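Local coordinates for carbonic anhydrase (Synechocystis sp., PDB 5SWC), which catalyses the reversible hydration of carbon dioxide at a zinc ion, supplying CO2 to RuBisCO inside the carboxysome, at residues Ile79-Asn84 against Gly94-Ala99; Cys120-Gly125 against Asp141-Thr146; Glu147-Leu152 against Ile174-Lys179. One frame throughout, in Å; residues are numbered along the deposited sequence.

Interaction 1 of 3, residues Ile79-Asn84 against Gly94-Ala99; sequences IRNAGN and GGEGAA
The one polar link between the strand end I79-N84 and the helix start G94-A99 joins N81 to E96. N81 ND2 donates to E96 OE2 at 2.9 Å, with an N-H...O angle of 145°. The oxygen is met on its anti side, somewhat out of the carboxylate plane, and the amide plane is turned well away from that of the acid. E96 reaches it by bending at its second torsion (chi2 80°), which folds the carboxylate back toward the strand. An asparagine suits this place because its NH2 has two hydrogens: ND2 also bonds I85 O. The carboxylate looks across the dimer interface as well, where OE2 receives a weak bond from G95 N of the second subunit; W142 packs on both N81 and E96.

The apolar part lies at I79. Its CD1 reaches A99 CB at 3.7 Å and passes the carbonyl oxygen E96 O at 3.8 Å. A branched isoleucine covers the helix from the strand. The short axes of 79-81 and 95-99 pass 9.3 Å apart, antiparallel at 171°, a spacing that the small alanine suits.

Backbone shape carries the third part. N81-N84 forms a type II turn, closed by a weak bond from N84 N to N81 O of 3.4 Å. G83 takes its third position, where a CB would crowd the carbonyl oxygen of A82.

Strand 76-81, helix 95-106 and strand 111-117 make a beta-alpha-beta crossover that passes over strand 53-58, which lies between the two strands in the sheet. This contact is its first strand-to-helix step, at the dimer interface of a beta-class carbonic anhydrase; the N81 side chain is about 8 Å from the zinc.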
ATOM      1  N   ILE A  79       2.880  17.991 -16.465  1.00 10.36           N
ATOM      2  CA  ILE A  79       3.209  16.705 -15.882  1.00 10.23           C
ATOM      3  C   ILE A  79       3.814  15.847 -16.960  1.00 10.99           C
ATOM      4  O   ILE A  79       3.213  15.736 -18.032  1.00 11.17           O
ATOM      5  CB  ILE A  79       1.941  16.030 -15.329  1.00 11.73           C
ATOM      6  CG1 ILE A  79       1.381  16.820 -14.132  1.00 11.60           C
ATOM      7  CG2 ILE A  79       2.187  14.572 -15.011  1.00 15.09           C
ATOM      8  CD1 ILE A  79       0.024  16.344 -13.653  1.00 12.57           C
ATOM      9  N   ARG A  80       4.982  15.243 -16.723  1.00  9.53           N
ATOM     10  CA  ARG A  80       5.543  14.311 -17.688  1.00  9.29           C
ATOM     11  C   ARG A  80       6.017  13.049 -17.049  1.00  9.80           C
ATOM     12  O   ARG A  80       6.756  13.083 -16.063  1.00 11.19           O
ATOM     13  CB  ARG A  80       6.748  14.934 -18.432  1.00 11.22           C
ATOM     14  CG  ARG A  80       6.361  16.193 -19.178  1.00 12.42           C
ATOM     15  CD  ARG A  80       7.446  16.816 -20.026  1.00 11.79           C
ATOM     16  NE  ARG A  80       7.771  15.961 -21.156  1.00 11.73           N
ATOM     17  CZ  ARG A  80       8.652  16.273 -22.108  1.00 11.93           C
ATOM     18  NH1 ARG A  80       9.270  17.444 -22.129  1.00 12.90           N
ATOM     19  NH2 ARG A  80       8.920  15.365 -23.036  1.00 13.16           N
ATOM     20  N   ASN A  81       5.566  11.928 -17.597  1.00  9.99           N
ATOM     21  CA  ASN A  81       5.969  10.590 -17.183  1.00  9.97           C
ATOM     22  C   ASN A  81       6.005   9.682 -18.392  1.00 10.65           C
ATOM     23  O   ASN A  81       5.633  10.123 -19.506  1.00 11.29           O
ATOM     24  CB  ASN A  81       5.066  10.058 -16.058  1.00 10.57           C
ATOM     25  CG  ASN A  81       3.641   9.941 -16.474  1.00 10.82           C
ATOM     26  OD1 ASN A  81       3.336   9.553 -17.576  1.00 11.73           O
ATOM     27  ND2 ASN A  81       2.750  10.272 -15.579  1.00 11.54           N
ATOM     28  N   ALA A  82       6.443   8.436 -18.224  1.00  9.84           N
ATOM     29  CA  ALA A  82       6.566   7.532 -19.379  1.00 11.39           C
ATOM     30  C   ALA A  82       5.184   7.015 -19.718  1.00 12.29           C
ATOM     31  O   ALA A  82       4.555   6.250 -18.997  1.00 12.82           O
ATOM     32  CB  ALA A  82       7.524   6.397 -19.069  1.00 13.69           C
ATOM     33  N   GLY A  83       4.673   7.431 -20.865  1.00 10.15           N
ATOM     34  CA  GLY A  83       3.356   7.021 -21.309  1.00 11.39           C
ATOM     35  C   GLY A  83       2.208   7.967 -21.034  1.00 10.93           C
ATOM     36  O   GLY A  83       1.058   7.658 -21.378  1.00 11.43           O
ATOM     37  N   ASN A  84       2.488   9.110 -20.407  1.00 10.57           N
ATOM     38  CA  ASN A  84       1.437  10.106 -20.152  1.00 10.52           C
ATOM     39  C   ASN A  84       0.225   9.494 -19.444  1.00 11.28           C
ATOM     40  O   ASN A  84      -0.917   9.701 -19.837  1.00 11.16           O
ATOM     41  CB  ASN A  84       1.074  10.949 -21.405  1.00  9.61           C
ATOM     42  CG  ASN A  84       0.736  10.146 -22.636  1.00 10.62           C
ATOM     43  OD1 ASN A  84       1.639   9.910 -23.475  1.00 11.57           O
ATOM     44  ND2 ASN A  84      -0.536   9.797 -22.820  1.00 11.49           N
ATOM     45  N   GLY A  94       2.593   8.477  -6.266  1.00 13.65           N
ATOM     46  CA  GLY A  94       3.663   9.261  -6.895  1.00 14.24           C
ATOM     47  C   GLY A  94       3.179  10.659  -7.207  1.00 13.67           C
ATOM     48  O   GLY A  94       2.275  11.197  -6.536  1.00 15.05           O
ATOM     49  N   GLY A  95       3.789  11.289  -8.194  1.00 12.49           N
ATOM     50  CA  GLY A  95       3.593  12.707  -8.373  1.00 12.60           C
ATOM     51  C   GLY A  95       2.331  13.145  -9.073  1.00 13.05           C
ATOM     52  O   GLY A  95       1.963  14.328  -8.973  1.00 12.50           O
ATOM     53  N   GLU A  96       1.723  12.240  -9.815  1.00 12.84           N
ATOM     54  CA  GLU A  96       0.686  12.633 -10.768  1.00 13.39           C
ATOM     55  C   GLU A  96      -0.523  13.289 -10.149  1.00 12.44           C
ATOM     56  O   GLU A  96      -0.908  14.406 -10.505  1.00 12.48           O
ATOM     57  CB  GLU A  96       0.273  11.379 -11.584  1.00 12.31           C
ATOM     58  CG  GLU A  96       1.327  10.934 -12.582  1.00 13.59           C
ATOM     59  CD  GLU A  96       2.473  10.129 -12.026  1.00 15.64           C
ATOM     60  OE1 GLU A  96       2.418   9.627 -10.888  1.00 15.11           O
ATOM     61  OE2 GLU A  96       3.478  10.030 -12.761  1.00 16.12           O
ATOM     62  N   GLY A  97      -1.157  12.588  -9.229  1.00 13.83           N
ATOM     63  CA  GLY A  97      -2.366  13.117  -8.635  1.00 15.37           C
ATOM     64  C   GLY A  97      -2.113  14.407  -7.897  1.00 13.46           C
ATOM     65  O   GLY A  97      -2.902  15.329  -7.995  1.00 13.96           O
ATOM     66  N   ALA A  98      -1.031  14.466  -7.146  1.00 12.13           N
ATOM     67  CA  ALA A  98      -0.637  15.672  -6.439  1.00 13.24           C
ATOM     68  C   ALA A  98      -0.450  16.861  -7.357  1.00 12.81           C
ATOM     69  O   ALA A  98      -0.865  17.983  -7.048  1.00 13.31           O
ATOM     70  CB  ALA A  98       0.628  15.414  -5.648  1.00 14.27           C
ATOM     71  N   ALA A  99       0.228  16.658  -8.475  1.00 12.16           N
ATOM     72  CA  ALA A  99       0.485  17.757  -9.392  1.00 11.15           C
ATOM     73  C   ALA A  99      -0.815  18.278  -9.998  1.00 12.03           C
ATOM     74  O   ALA A  99      -1.017  19.478 -10.131  1.00 13.16           O
ATOM     75  CB  ALA A  99       1.449  17.350 -10.442  1.00 11.75           C
TER

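Interaction 2 of 3, residues Cys120-Gly125 against Asp141-Thr146; sequences CGAMKG and DWLKHT. With ZN (zinc ion), chain G; FMT (formic acid), chain O.
In L143, CG lies beside the backbone N (chi1 -68°) and CD1 is anti to CA (chi2 175°), an extended form that carries the branch onto the backbone of helix 121-126. There L143 CD1 comes to 3.7 Å from A122 O. The carbonyl carbon G125 C is 4.0 Å from L143 CD1. M123 works the other way: its CB points away from the partner segment, but the flexible thioether can curl back, and a third torsion of 97° goes with a loose approach of CE to T146 CG2 at 4.4 Å.

The rest is small-residue packing. A122 CB lies 4.2 Å from L143 CD2, and G125 lets CD1 rest against bare backbone, where a side chain would come close to that methyl. L126, L129 and L132 also pack on L143. The T146 hydroxyl, by contrast, bonds N173 OD1.

Helix 121-126 starts at the metal. C120, at its N-cap position, gives SG to the zinc ion at 2.3 Å, and a water completes the coordination at 2.1 Å beside C58 and H117. That water accepts from G121 N at 2.9 Å and donates to O1 of a formic acid, which probably comes from the crystallisation liquor. The same molecule takes a weak bond from A122 N, and is also hydrogen-bonded to Q49 NE2 of the second subunit.

A zinc held by two cysteines, one histidine and a water is the signature site of the beta-class carbonic anhydrases; here the L143 helix packs against the helix that begins after the zinc ligand C120.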
ATOM      1  N   CYS A 120       5.235   5.771 -29.104  1.00 12.52           N
ATOM      2  CA  CYS A 120       5.504   5.837 -27.682  1.00 11.38           C
ATOM      3  C   CYS A 120       6.099   4.544 -27.149  1.00 13.53           C
ATOM      4  O   CYS A 120       5.516   3.467 -27.267  1.00 14.21           O
ATOM      5  CB  CYS A 120       4.223   6.196 -26.933  1.00 11.60           C
ATOM      6  SG  CYS A 120       4.431   6.422 -25.135  1.00 12.16           S
ATOM      7  N   GLY A 121       7.206   4.681 -26.448  1.00 14.47           N
ATOM      8  CA  GLY A 121       7.918   3.536 -25.885  1.00 17.05           C
ATOM      9  C   GLY A 121       7.117   2.833 -24.801  1.00 13.93           C
ATOM     10  O   GLY A 121       7.169   1.584 -24.710  1.00 13.84           O
ATOM     11  N   ALA A 122       6.354   3.558 -24.004  1.00 13.43           N
ATOM     12  CA  ALA A 122       5.515   2.952 -22.985  1.00 13.25           C
ATOM     13  C   ALA A 122       4.456   2.064 -23.599  1.00 13.96           C
ATOM     14  O   ALA A 122       4.106   1.002 -23.077  1.00 14.71           O
ATOM     15  CB  ALA A 122       4.887   4.036 -22.132  1.00 14.86           C
ATOM     16  N   MET A 123       3.964   2.470 -24.765  1.00 13.88           N
ATOM     17  CA  MET A 123       2.940   1.711 -25.433  1.00 15.19           C
ATOM     18  C   MET A 123       3.510   0.458 -26.103  1.00 14.35           C
ATOM     19  O   MET A 123       2.899  -0.585 -26.094  1.00 15.87           O
ATOM     20  CB  MET A 123       2.191   2.607 -26.425  1.00 18.73           C
ATOM     21  CG  MET A 123       1.378   3.683 -25.721  1.00 18.01           C
ATOM     22  SD  MET A 123       0.213   3.105 -24.467  1.00 18.81           S
ATOM     23  CE  MET A 123       1.105   3.328 -22.972  1.00 19.69           C
ATOM     24  N   LYS A 124       4.704   0.560 -26.673  1.00 16.50           N
ATOM     25  CA  LYS A 124       5.400  -0.624 -27.154  1.00 16.83           C
ATOM     26  C   LYS A 124       5.587  -1.644 -26.023  1.00 17.12           C
ATOM     27  O   LYS A 124       5.359  -2.846 -26.191  1.00 18.71           O
ATOM     28  CB  LYS A 124       6.733  -0.232 -27.775  1.00 18.06           C
ATOM     29  CG  LYS A 124       6.577   0.616 -29.040  1.00 21.33           C
ATOM     30  CD  LYS A 124       7.974   0.954 -29.594  1.00 26.75           C
ATOM     31  CE  LYS A 124       7.889   1.861 -30.779  1.00 34.17           C
ATOM     32  NZ  LYS A 124       9.243   2.009 -31.391  1.00 42.19           N
ATOM     33  N   GLY A 125       5.954  -1.130 -24.860  1.00 15.53           N
ATOM     34  CA  GLY A 125       6.117  -1.957 -23.673  1.00 15.43           C
ATOM     35  C   GLY A 125       4.822  -2.639 -23.251  1.00 15.34           C
ATOM     36  O   GLY A 125       4.798  -3.822 -22.920  1.00 16.95           O
ATOM     37  N   ASP A 141       5.497  -2.480 -13.504  1.00 15.17           N
ATOM     38  CA  ASP A 141       4.530  -2.176 -12.450  1.00 16.81           C
ATOM     39  C   ASP A 141       3.732  -0.915 -12.816  1.00 15.39           C
ATOM     40  O   ASP A 141       2.512  -0.835 -12.563  1.00 15.29           O
ATOM     41  CB  ASP A 141       5.242  -1.943 -11.109  1.00 16.24           C
ATOM     42  CG  ASP A 141       5.874  -3.192 -10.521  1.00 38.07           C
ATOM     43  OD1 ASP A 141       5.393  -4.298 -10.847  1.00 35.81           O
ATOM     44  OD2 ASP A 141       6.842  -3.037  -9.709  1.00 39.09           O
ATOM     45  N   TRP A 142       4.402   0.081 -13.362  1.00 12.55           N
ATOM     46  CA  TRP A 142       3.778   1.360 -13.699  1.00 11.97           C
ATOM     47  C   TRP A 142       2.683   1.184 -14.740  1.00 13.74           C
ATOM     48  O   TRP A 142       1.607   1.781 -14.645  1.00 13.63           O
ATOM     49  CB  TRP A 142       4.856   2.309 -14.171  1.00 12.47           C
ATOM     50  CG  TRP A 142       4.431   3.526 -14.875  1.00 12.19           C
ATOM     51  CD1 TRP A 142       4.775   3.888 -16.164  1.00 13.36           C
ATOM     52  CD2 TRP A 142       3.666   4.608 -14.362  1.00 11.42           C
ATOM     53  NE1 TRP A 142       4.263   5.102 -16.455  1.00 12.36           N
ATOM     54  CE2 TRP A 142       3.577   5.582 -15.385  1.00 11.57           C
ATOM     55  CE3 TRP A 142       3.043   4.871 -13.142  1.00 12.02           C
ATOM     56  CZ2 TRP A 142       2.896   6.764 -15.195  1.00 13.06           C
ATOM     57  CZ3 TRP A 142       2.333   6.055 -12.974  1.00 13.83           C
ATOM     58  CH2 TRP A 142       2.291   6.989 -14.009  1.00 13.79           C
ATOM     59  N   LEU A 143       2.946   0.327 -15.718  1.00 13.41           N
ATOM     60  CA  LEU A 143       1.972   0.107 -16.787  1.00 13.87           C
ATOM     61  C   LEU A 143       0.700  -0.571 -16.311  1.00 15.12           C
ATOM     62  O   LEU A 143      -0.305  -0.506 -17.012  1.00 15.93           O
ATOM     63  CB  LEU A 143       2.625  -0.617 -17.945  1.00 14.41           C
ATOM     64  CG  LEU A 143       3.677   0.179 -18.705  1.00 15.56           C
ATOM     65  CD1 LEU A 143       4.352  -0.717 -19.767  1.00 17.04           C
ATOM     66  CD2 LEU A 143       3.101   1.401 -19.365  1.00 17.54           C
ATOM     67  N   LYS A 144       0.709  -1.141 -15.113  1.00 14.16           N
ATOM     68  CA  LYS A 144      -0.520  -1.646 -14.485  1.00 15.71           C
ATOM     69  C   LYS A 144      -1.591  -0.584 -14.446  1.00 15.54           C
ATOM     70  O   LYS A 144      -2.788  -0.907 -14.528  1.00 15.55           O
ATOM     71  CB  LYS A 144      -0.247  -2.137 -13.060  1.00 21.60           C
ATOM     72  CG  LYS A 144       0.650  -3.381 -12.986  1.00 27.83           C
ATOM     73  CD  LYS A 144       0.962  -3.736 -11.537  1.00 36.44           C
ATOM     74  CE  LYS A 144       1.883  -4.969 -11.446  1.00 36.34           C
ATOM     75  NZ  LYS A 144       2.439  -5.120 -10.051  1.00 49.89           N
ATOM     76  N   HIS A 145      -1.202   0.682 -14.318  1.00 13.07           N
ATOM     77  CA  HIS A 145      -2.188   1.737 -14.205  1.00 13.61           C
ATOM     78  C   HIS A 145      -2.894   2.028 -15.513  1.00 15.94           C
ATOM     79  O   HIS A 145      -3.924   2.703 -15.501  1.00 16.15           O
ATOM     80  CB  HIS A 145      -1.576   3.004 -13.636  1.00 12.77           C
ATOM     81  CG  HIS A 145      -1.060   2.844 -12.265  1.00 13.55           C
ATOM     82  ND1 HIS A 145      -1.849   2.465 -11.202  1.00 14.53           N
ATOM     83  CD2 HIS A 145       0.180   3.044 -11.788  1.00 15.19           C
ATOM     84  CE1 HIS A 145      -1.104   2.452 -10.102  1.00 16.43           C
ATOM     85  NE2 HIS A 145       0.130   2.804 -10.439  1.00 16.10           N
ATOM     86  N   THR A 146      -2.405   1.465 -16.617  1.00 13.29           N
ATOM     87  CA  THR A 146      -3.097   1.573 -17.897  1.00 12.22           C
ATOM     88  C   THR A 146      -3.496   0.174 -18.410  1.00 12.91           C
ATOM     89  O   THR A 146      -3.727  -0.025 -19.613  1.00 13.85           O
ATOM     90  CB  THR A 146      -2.280   2.411 -18.893  1.00 13.88           C
ATOM     91  OG1 THR A 146      -3.178   2.894 -19.902  1.00 13.93           O
ATOM     92  CG2 THR A 146      -1.128   1.638 -19.551  1.00 13.77           C
TER
HETATM   93 ZN    ZN G 301       5.971   8.134 -25.021  1.00 11.92          ZN
HETATM   94  C   FMT O 303       9.031   6.526 -22.760  1.00 19.20           C
HETATM   95  O1  FMT O 303       9.469   7.326 -23.615  1.00 19.32           O
HETATM   96  O2  FMT O 303       7.955   5.980 -22.890  1.00 20.87           O
HETATM   97  O   HOH W   1       7.813   7.352 -25.608  1.00 12.71           O

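Interaction 3 of 3, residues Glu147-Leu152 against Ile174-Lys179; sequences EATRRL and ILTQLK
T149 OG1 and T176 OG1 lie at hydrogen-bonding distance, 2.8 Å, and each hydroxyl has another partner. T146 OG1 is the stronger partner of T149 OG1, while T176 OG1 bonds E172 O, one turn earlier in its own helix. The motif is close helix-helix packing through small residues: helix 147-156 meets helix 162-181 with the CA atoms of T149 and T176 only 6.1 Å apart. Threonine suits both positions, being compact enough for such an approach and able to satisfy a buried polar atom. In T176, OG1 lies beside the backbone N (chi1 -63°), where it can meet both E172 O and T149 OG1, while CG2, anti to N, faces A148. A valine at T176 would probably keep much of the packing but cost the T149 hydroxyl one of its two hydroxyl neighbours and E172 O the side-chain bond.

Nearby, Q177 ties this helix to the loop after strand 76-81, its OE1 accepting from I86 N. H188 of the third subunit packs on A148, L152 and T176, placing the contact at an interface of the hexamer. Between the helices themselves the methyl A148 CB lies 4.1 Å from T176 CG2.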
ATOM      1  N   GLU A 147      -3.686  -0.783 -17.509  1.00 12.99           N
ATOM      2  CA  GLU A 147      -4.123  -2.118 -17.879  1.00 13.25           C
ATOM      3  C   GLU A 147      -5.448  -2.099 -18.634  1.00 13.46           C
ATOM      4  O   GLU A 147      -5.710  -2.966 -19.456  1.00 14.63           O
ATOM      5  CB  GLU A 147      -4.188  -3.018 -16.636  1.00 14.41           C
ATOM      6  CG  GLU A 147      -4.802  -4.393 -16.874  1.00 15.41           C
ATOM      7  CD  GLU A 147      -3.985  -5.249 -17.788  1.00 22.52           C
ATOM      8  OE1 GLU A 147      -2.800  -4.955 -18.079  1.00 23.96           O
ATOM      9  OE2 GLU A 147      -4.561  -6.265 -18.220  1.00 26.18           O
ATOM     10  N   ALA A 148      -6.303  -1.122 -18.349  1.00 13.91           N
ATOM     11  CA  ALA A 148      -7.571  -1.055 -19.059  1.00 14.64           C
ATOM     12  C   ALA A 148      -7.357  -0.864 -20.549  1.00 14.49           C
ATOM     13  O   ALA A 148      -8.165  -1.346 -21.355  1.00 15.49           O
ATOM     14  CB  ALA A 148      -8.488   0.017 -18.453  1.00 15.03           C
ATOM     15  N   THR A 149      -6.290  -0.170 -20.930  1.00 13.70           N
ATOM     16  CA  THR A 149      -5.923   0.016 -22.338  1.00 13.62           C
ATOM     17  C   THR A 149      -5.536  -1.320 -22.906  1.00 15.40           C
ATOM     18  O   THR A 149      -5.986  -1.685 -23.973  1.00 16.45           O
ATOM     19  CB  THR A 149      -4.748   0.960 -22.464  1.00 12.53           C
ATOM     20  OG1 THR A 149      -5.051   2.175 -21.755  1.00 14.12           O
ATOM     21  CG2 THR A 149      -4.398   1.254 -23.894  1.00 14.62           C
ATOM     22  N   ARG A 150      -4.683  -2.053 -22.196  1.00 13.81           N
ATOM     23  CA  ARG A 150      -4.187  -3.303 -22.719  0.66 14.90           C
ATOM     24  C   ARG A 150      -5.317  -4.296 -22.903  1.00 15.80           C
ATOM     25  O   ARG A 150      -5.417  -4.974 -23.921  1.00 16.88           O
ATOM     26  CB  ARG A 150      -3.135  -3.849 -21.764  0.66 15.86           C
ATOM     27  CG  ARG A 150      -2.307  -4.948 -22.383  0.66 19.94           C
ATOM     28  CD  ARG A 150      -1.333  -5.512 -21.381  0.66 18.62           C
ATOM     29  NE  ARG A 150      -2.073  -6.333 -20.433  0.66 20.09           N
ATOM     30  CZ  ARG A 150      -2.254  -7.645 -20.555  0.66 29.20           C
ATOM     31  NH1 ARG A 150      -2.983  -8.315 -19.665  0.66 28.28           N
ATOM     32  NH2 ARG A 150      -1.727  -8.299 -21.581  0.66 29.71           N
ATOM     33  N   ARG A 151      -6.218  -4.367 -21.919  1.00 16.44           N
ATOM     34  CA  ARG A 151      -7.347  -5.281 -22.018  1.00 17.28           C
ATOM     35  C   ARG A 151      -8.267  -4.944 -23.171  1.00 17.70           C
ATOM     36  O   ARG A 151      -8.629  -5.805 -23.959  1.00 19.80           O
ATOM     37  CB  ARG A 151      -8.129  -5.275 -20.675  1.00 17.02           C
ATOM     38  CG  ARG A 151      -9.163  -6.357 -20.525  1.00 18.20           C
ATOM     39  CD  ARG A 151      -8.607  -7.757 -20.325  1.00 22.04           C
ATOM     40  NE  ARG A 151      -8.325  -8.428 -21.574  1.00 30.39           N
ATOM     41  CZ  ARG A 151      -7.342  -9.312 -21.743  1.00 44.73           C
ATOM     42  NH1 ARG A 151      -6.535  -9.632 -20.740  1.00 38.45           N
ATOM     43  NH2 ARG A 151      -7.150  -9.870 -22.931  1.00 42.02           N
ATOM     44  N   LEU A 152      -8.623  -3.671 -23.280  1.00 16.60           N
ATOM     45  CA  LEU A 152      -9.438  -3.222 -24.406  1.00 16.23           C
ATOM     46  C   LEU A 152      -8.788  -3.555 -25.764  1.00 17.10           C
ATOM     47  O   LEU A 152      -9.464  -4.075 -26.677  1.00 18.34           O
ATOM     48  CB  LEU A 152      -9.705  -1.723 -24.257  1.00 17.68           C
ATOM     49  CG  LEU A 152     -10.646  -1.109 -25.281  1.00 18.31           C
ATOM     50  CD1 LEU A 152     -11.323   0.118 -24.686  1.00 20.52           C
ATOM     51  CD2 LEU A 152      -9.909  -0.760 -26.559  1.00 19.53           C
ATOM     52  N   ILE A 174      -4.783   7.303 -24.197  1.00 12.01           N
ATOM     53  CA  ILE A 174      -5.283   8.646 -23.882  1.00 12.12           C
ATOM     54  C   ILE A 174      -6.702   8.526 -23.313  1.00 13.08           C
ATOM     55  O   ILE A 174      -7.003   9.142 -22.268  1.00 13.90           O
ATOM     56  CB  ILE A 174      -5.221   9.552 -25.114  1.00 13.13           C
ATOM     57  CG1 ILE A 174      -3.756   9.821 -25.482  1.00 13.39           C
ATOM     58  CG2 ILE A 174      -5.994  10.839 -24.896  1.00 14.70           C
ATOM     59  CD1 ILE A 174      -3.600  10.236 -26.897  1.00 16.35           C
ATOM     60  N   LEU A 175      -7.557   7.738 -23.939  1.00 13.05           N
ATOM     61  CA  LEU A 175      -8.952   7.595 -23.511  1.00 15.04           C
ATOM     62  C   LEU A 175      -9.018   6.988 -22.102  1.00 14.30           C
ATOM     63  O   LEU A 175      -9.811   7.409 -21.272  1.00 14.19           O
ATOM     64  CB  LEU A 175      -9.738   6.793 -24.532  1.00 14.57           C
ATOM     65  CG  LEU A 175      -9.723   7.410 -25.940  1.00 15.96           C
ATOM     66  CD1 LEU A 175     -10.677   6.691 -26.822  1.00 19.20           C
ATOM     67  CD2 LEU A 175     -10.041   8.870 -25.867  1.00 19.98           C
ATOM     68  N   THR A 176      -8.173   6.021 -21.808  1.00 12.35           N
ATOM     69  CA  THR A 176      -8.111   5.451 -20.471  1.00 11.67           C
ATOM     70  C   THR A 176      -7.745   6.514 -19.436  1.00 11.93           C
ATOM     71  O   THR A 176      -8.346   6.566 -18.370  1.00 12.88           O
ATOM     72  CB  THR A 176      -7.107   4.303 -20.426  1.00 13.72           C
ATOM     73  OG1 THR A 176      -7.586   3.271 -21.304  1.00 14.30           O
ATOM     74  CG2 THR A 176      -6.903   3.746 -19.056  1.00 13.62           C
ATOM     75  N   GLN A 177      -6.752   7.339 -19.737  1.00 12.24           N
ATOM     76  CA  GLN A 177      -6.361   8.334 -18.755  1.00 11.29           C
ATOM     77  C   GLN A 177      -7.468   9.353 -18.507  1.00 11.89           C
ATOM     78  O   GLN A 177      -7.587   9.832 -17.383  1.00 12.10           O
ATOM     79  CB  GLN A 177      -5.092   9.058 -19.199  1.00 11.82           C
ATOM     80  CG  GLN A 177      -3.931   8.201 -19.584  1.00 12.69           C
ATOM     81  CD  GLN A 177      -3.800   6.997 -18.744  1.00 12.80           C
ATOM     82  OE1 GLN A 177      -3.776   7.053 -17.507  1.00 12.32           O
ATOM     83  NE2 GLN A 177      -3.721   5.856 -19.395  1.00 14.94           N
ATOM     84  N   LEU A 178      -8.272   9.637 -19.509  1.00 13.03           N
ATOM     85  CA  LEU A 178      -9.417  10.524 -19.314  1.00 12.95           C
ATOM     86  C   LEU A 178     -10.443   9.910 -18.388  1.00 13.50           C
ATOM     87  O   LEU A 178     -11.036  10.608 -17.575  1.00 13.58           O
ATOM     88  CB  LEU A 178     -10.026  10.877 -20.677  1.00 14.14           C
ATOM     89  CG  LEU A 178      -9.126  11.804 -21.484  1.00 16.54           C
ATOM     90  CD1 LEU A 178      -9.480  11.733 -22.922  1.00 20.66           C
ATOM     91  CD2 LEU A 178      -9.189  13.225 -20.999  1.00 18.40           C
ATOM     92  N   LYS A 179     -10.680   8.607 -18.480  1.00 12.15           N
ATOM     93  CA  LYS A 179     -11.529   7.939 -17.505  1.00 12.32           C
ATOM     94  C   LYS A 179     -10.914   7.966 -16.112  1.00 12.28           C
ATOM     95  O   LYS A 179     -11.612   8.213 -15.126  1.00 12.24           O
ATOM     96  CB  LYS A 179     -11.811   6.494 -17.925  1.00 13.32           C
ATOM     97  CG  LYS A 179     -12.562   6.297 -19.254  1.00 15.14           C
ATOM     98  CD  LYS A 179     -13.914   6.941 -19.226  1.00 19.65           C
ATOM     99  CE  LYS A 179     -14.592   6.731 -20.580  1.00 23.67           C
ATOM    100  NZ  LYS A 179     -15.996   7.214 -20.466  1.00 30.54           N
TER

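In the fold
The three contacts follow one another along the chain, each closing before the next opens, and all belong to the carbonic anhydrase fold. Interaction 1 joins an outer strand of this chain's mixed sheet to helix 95-106; interactions 2 and 3 lie among the helices that follow. Centres of interactions 1 and 2 are about 13 Å apart, those of 2 and 3 about 11 Å, and those of 1 and 3 about 16 Å. W142 probably bonds A82 O, tying 1 to 2, while T146 meets Q177 and T176 of interaction 3. The series thus runs from the dimer interface, past the zinc, to the face touching the third subunit.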